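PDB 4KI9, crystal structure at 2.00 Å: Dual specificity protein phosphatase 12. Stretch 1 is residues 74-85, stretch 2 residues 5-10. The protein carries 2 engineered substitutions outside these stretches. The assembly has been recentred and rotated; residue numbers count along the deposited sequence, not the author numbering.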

# COMPACT_ATOMS: atom_id res chain seq x y z
N PHE A 74 9.21 2.95 2.22
CA PHE A 74 9.07 4.29 1.66
C PHE A 74 8.16 5.12 2.54
O PHE A 74 8.46 6.26 2.89
CB PHE A 74 8.48 4.23 0.25
CG PHE A 74 8.18 5.58 -0.35
CD1 PHE A 74 6.89 6.07 -0.38
CD2 PHE A 74 9.21 6.37 -0.85
CE1 PHE A 74 6.61 7.33 -0.93
CE2 PHE A 74 8.94 7.61 -1.41
CZ PHE A 74 7.65 8.09 -1.44
N ILE A 75 7.03 4.53 2.92
CA ILE A 75 6.06 5.25 3.72
C ILE A 75 6.64 5.53 5.10
O ILE A 75 6.52 6.64 5.61
CB ILE A 75 4.76 4.46 3.87
CG1 ILE A 75 4.14 4.18 2.49
CG2 ILE A 75 3.79 5.26 4.77
CD1 ILE A 75 3.00 3.15 2.53
N GLY A 76 7.27 4.51 5.69
CA GLY A 76 7.84 4.62 7.02
C GLY A 76 8.93 5.67 7.11
O GLY A 76 8.96 6.44 8.07
N GLN A 77 9.83 5.70 6.13
CA GLN A 77 10.91 6.70 6.12
C GLN A 77 10.36 8.12 5.98
O GLN A 77 10.82 9.06 6.65
CB GLN A 77 11.93 6.41 5.01
CG GLN A 77 13.13 7.37 5.03
CD GLN A 77 14.23 6.97 4.06
OE1 GLN A 77 14.27 5.83 3.57
NE2 GLN A 77 15.13 7.91 3.77
N ALA A 78 9.38 8.30 5.10
CA ALA A 78 8.74 9.60 4.93
C ALA A 78 8.10 10.05 6.24
O ALA A 78 8.29 11.19 6.67
CB ALA A 78 7.71 9.56 3.81
N ARG A 79 7.33 9.17 6.88
CA ARG A 79 6.64 9.51 8.13
C ARG A 79 7.68 9.72 9.23
O ARG A 79 7.55 10.63 10.05
CB ARG A 79 5.64 8.42 8.51
CG ARG A 79 4.49 8.23 7.51
CD ARG A 79 3.25 9.04 7.87
NE ARG A 79 3.57 10.43 8.07
CZ ARG A 79 3.60 11.04 9.25
NH1 ARG A 79 3.30 10.38 10.36
NH2 ARG A 79 3.94 12.31 9.31
N ALA A 80 8.73 8.91 9.26
CA ALA A 80 9.74 9.10 10.30
C ALA A 80 10.42 10.47 10.16
O ALA A 80 10.92 11.03 11.14
CB ALA A 80 10.78 8.00 10.26
N GLU A 81 10.41 11.00 8.94
CA GLU A 81 11.01 12.30 8.65
C GLU A 81 10.01 13.44 8.82
O GLU A 81 10.35 14.60 8.57
CB GLU A 81 11.58 12.31 7.23
CG GLU A 81 13.08 12.47 7.16
CD GLU A 81 13.84 11.24 7.60
OE1 GLU A 81 15.05 11.36 7.89
OE2 GLU A 81 13.23 10.15 7.64
N GLY A 82 8.80 13.13 9.25
CA GLY A 82 7.77 14.15 9.43
C GLY A 82 7.08 14.60 8.15
O GLY A 82 6.49 15.68 8.11
N ARG A 83 7.14 13.78 7.09
CA ARG A 83 6.47 14.11 5.83
C ARG A 83 5.08 13.46 5.78
O ARG A 83 4.89 12.33 6.23
CB ARG A 83 7.31 13.64 4.63
CG ARG A 83 8.69 14.26 4.59
CD ARG A 83 9.57 13.70 3.46
NE ARG A 83 10.92 14.23 3.62
CZ ARG A 83 12.02 13.49 3.80
NH1 ARG A 83 13.19 14.10 3.95
NH2 ARG A 83 11.96 12.17 3.82
N ALA A 84 4.10 14.19 5.24
CA ALA A 84 2.78 13.59 4.98
C ALA A 84 2.82 12.78 3.69
O ALA A 84 3.40 13.22 2.69
CB ALA A 84 1.69 14.65 4.91
N VAL A 85 2.17 11.62 3.72
CA VAL A 85 2.24 10.65 2.64
C VAL A 85 0.87 10.36 2.01
O VAL A 85 -0.12 10.19 2.72
CB VAL A 85 2.81 9.30 3.17
CG1 VAL A 85 2.76 8.22 2.10
CG2 VAL A 85 4.21 9.49 3.67
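Stretch 2 5-10: QPGLYF

Stretch 2 enters through a type II beta turn from Gln 5 to Leu 8, closed by Leu 8 N to Gln 5 O at 3.0 Å, and then runs as a strand parallel to the one that stretch 1 forms at Val 85. The register sets Gly 7 CA 4.2 Å from Ala 84 CA and Leu 8 CA 5.0 Å from Val 85 CA.

Two backbone hydrogen bonds fix this register, both made by Val 85: its N donates to Gly 7 O at 2.8 Å, and its O accepts from Tyr 9 N, also at 2.8 Å. One residue thus reaches the two neighbours of Leu 8, the usual parallel pattern. Gly 7 O also receives a CA-H...O contact from Ala 84 CA at 3.3 Å.

The apolar packing centres on Leu 8, which shares a sheet face with Val 85. Leu 8 CD2 lies 4.1 Å from Val 85 CG1 and 4.1 Å from Ile 75 CG2, so this leucine meets both the strand and the helix of stretch 1. More loosely, Tyr 9 CE1 approaches Ala 84 CB at 4.5 Å.

The polar end belongs to Arg 79. Its guanidinium is held within its own stretch, with Arg 79 NE and NH2 donating to Arg 83 O at 3.0 and 3.2 Å, and Gly 7 C and Pro 6 O lie over one of its faces. Arg 79 NH1 is 3.3 Å from Pro 6 O, but the angle is too poor for a hydrogen bond. A water links the stretches instead, accepting from Arg 79 NH1 at 3.2 Å and Gln 5 NE2 at 3.0 Å.

Glycine suits position 7 twice over: the phi of Gly 7 is 81°, and an ideal CB would sit 2.5 Å from Arg 79 CZ, a clash.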

# COMPACT_ATOMS: atom_id res chain seq x y z
N GLN A 5 -4.39 7.92 9.42
CA GLN A 5 -3.86 8.34 10.70
C GLN A 5 -3.11 9.63 10.40
O GLN A 5 -2.97 9.98 9.23
CB GLN A 5 -2.97 7.26 11.31
CG GLN A 5 -1.86 6.74 10.43
CD GLN A 5 -1.24 5.47 10.98
OE1 GLN A 5 -1.95 4.58 11.44
NE2 GLN A 5 0.08 5.40 10.99
N PRO A 6 -2.66 10.37 11.43
CA PRO A 6 -2.07 11.67 11.06
C PRO A 6 -0.86 11.56 10.12
O PRO A 6 0.05 10.77 10.35
CB PRO A 6 -1.71 12.30 12.41
CG PRO A 6 -1.86 11.22 13.43
CD PRO A 6 -2.84 10.24 12.88
N GLY A 7 -0.89 12.34 9.04
CA GLY A 7 0.19 12.34 8.06
C GLY A 7 0.13 11.20 7.05
O GLY A 7 1.03 11.05 6.23
N LEU A 8 -0.92 10.39 7.09
CA LEU A 8 -0.99 9.24 6.19
C LEU A 8 -2.36 9.15 5.50
O LEU A 8 -3.39 8.94 6.16
CB LEU A 8 -0.67 7.95 6.95
CG LEU A 8 -0.10 6.71 6.24
CD1 LEU A 8 -0.83 5.46 6.68
CD2 LEU A 8 -0.05 6.81 4.72
N TYR A 9 -2.36 9.27 4.18
CA TYR A 9 -3.59 9.37 3.41
C TYR A 9 -3.61 8.32 2.30
O TYR A 9 -2.56 7.88 1.84
CB TYR A 9 -3.72 10.77 2.78
CG TYR A 9 -3.74 11.93 3.76
CD1 TYR A 9 -2.57 12.40 4.36
CD2 TYR A 9 -4.94 12.56 4.08
CE1 TYR A 9 -2.60 13.47 5.25
CE2 TYR A 9 -4.98 13.62 4.97
CZ TYR A 9 -3.82 14.07 5.55
OH TYR A 9 -3.88 15.13 6.43
N PHE A 10 -4.81 7.91 1.88
CA PHE A 10 -4.94 7.08 0.70
C PHE A 10 -6.14 7.51 -0.14
O PHE A 10 -7.07 8.14 0.37
CB PHE A 10 -4.98 5.58 1.04
CG PHE A 10 -6.34 5.08 1.45
CD1 PHE A 10 -6.77 5.20 2.77
CD2 PHE A 10 -7.18 4.46 0.54
CE1 PHE A 10 -8.02 4.73 3.16
CE2 PHE A 10 -8.44 3.99 0.93
CZ PHE A 10 -8.85 4.12 2.24
O HOH W 1 2.28 7.32 10.50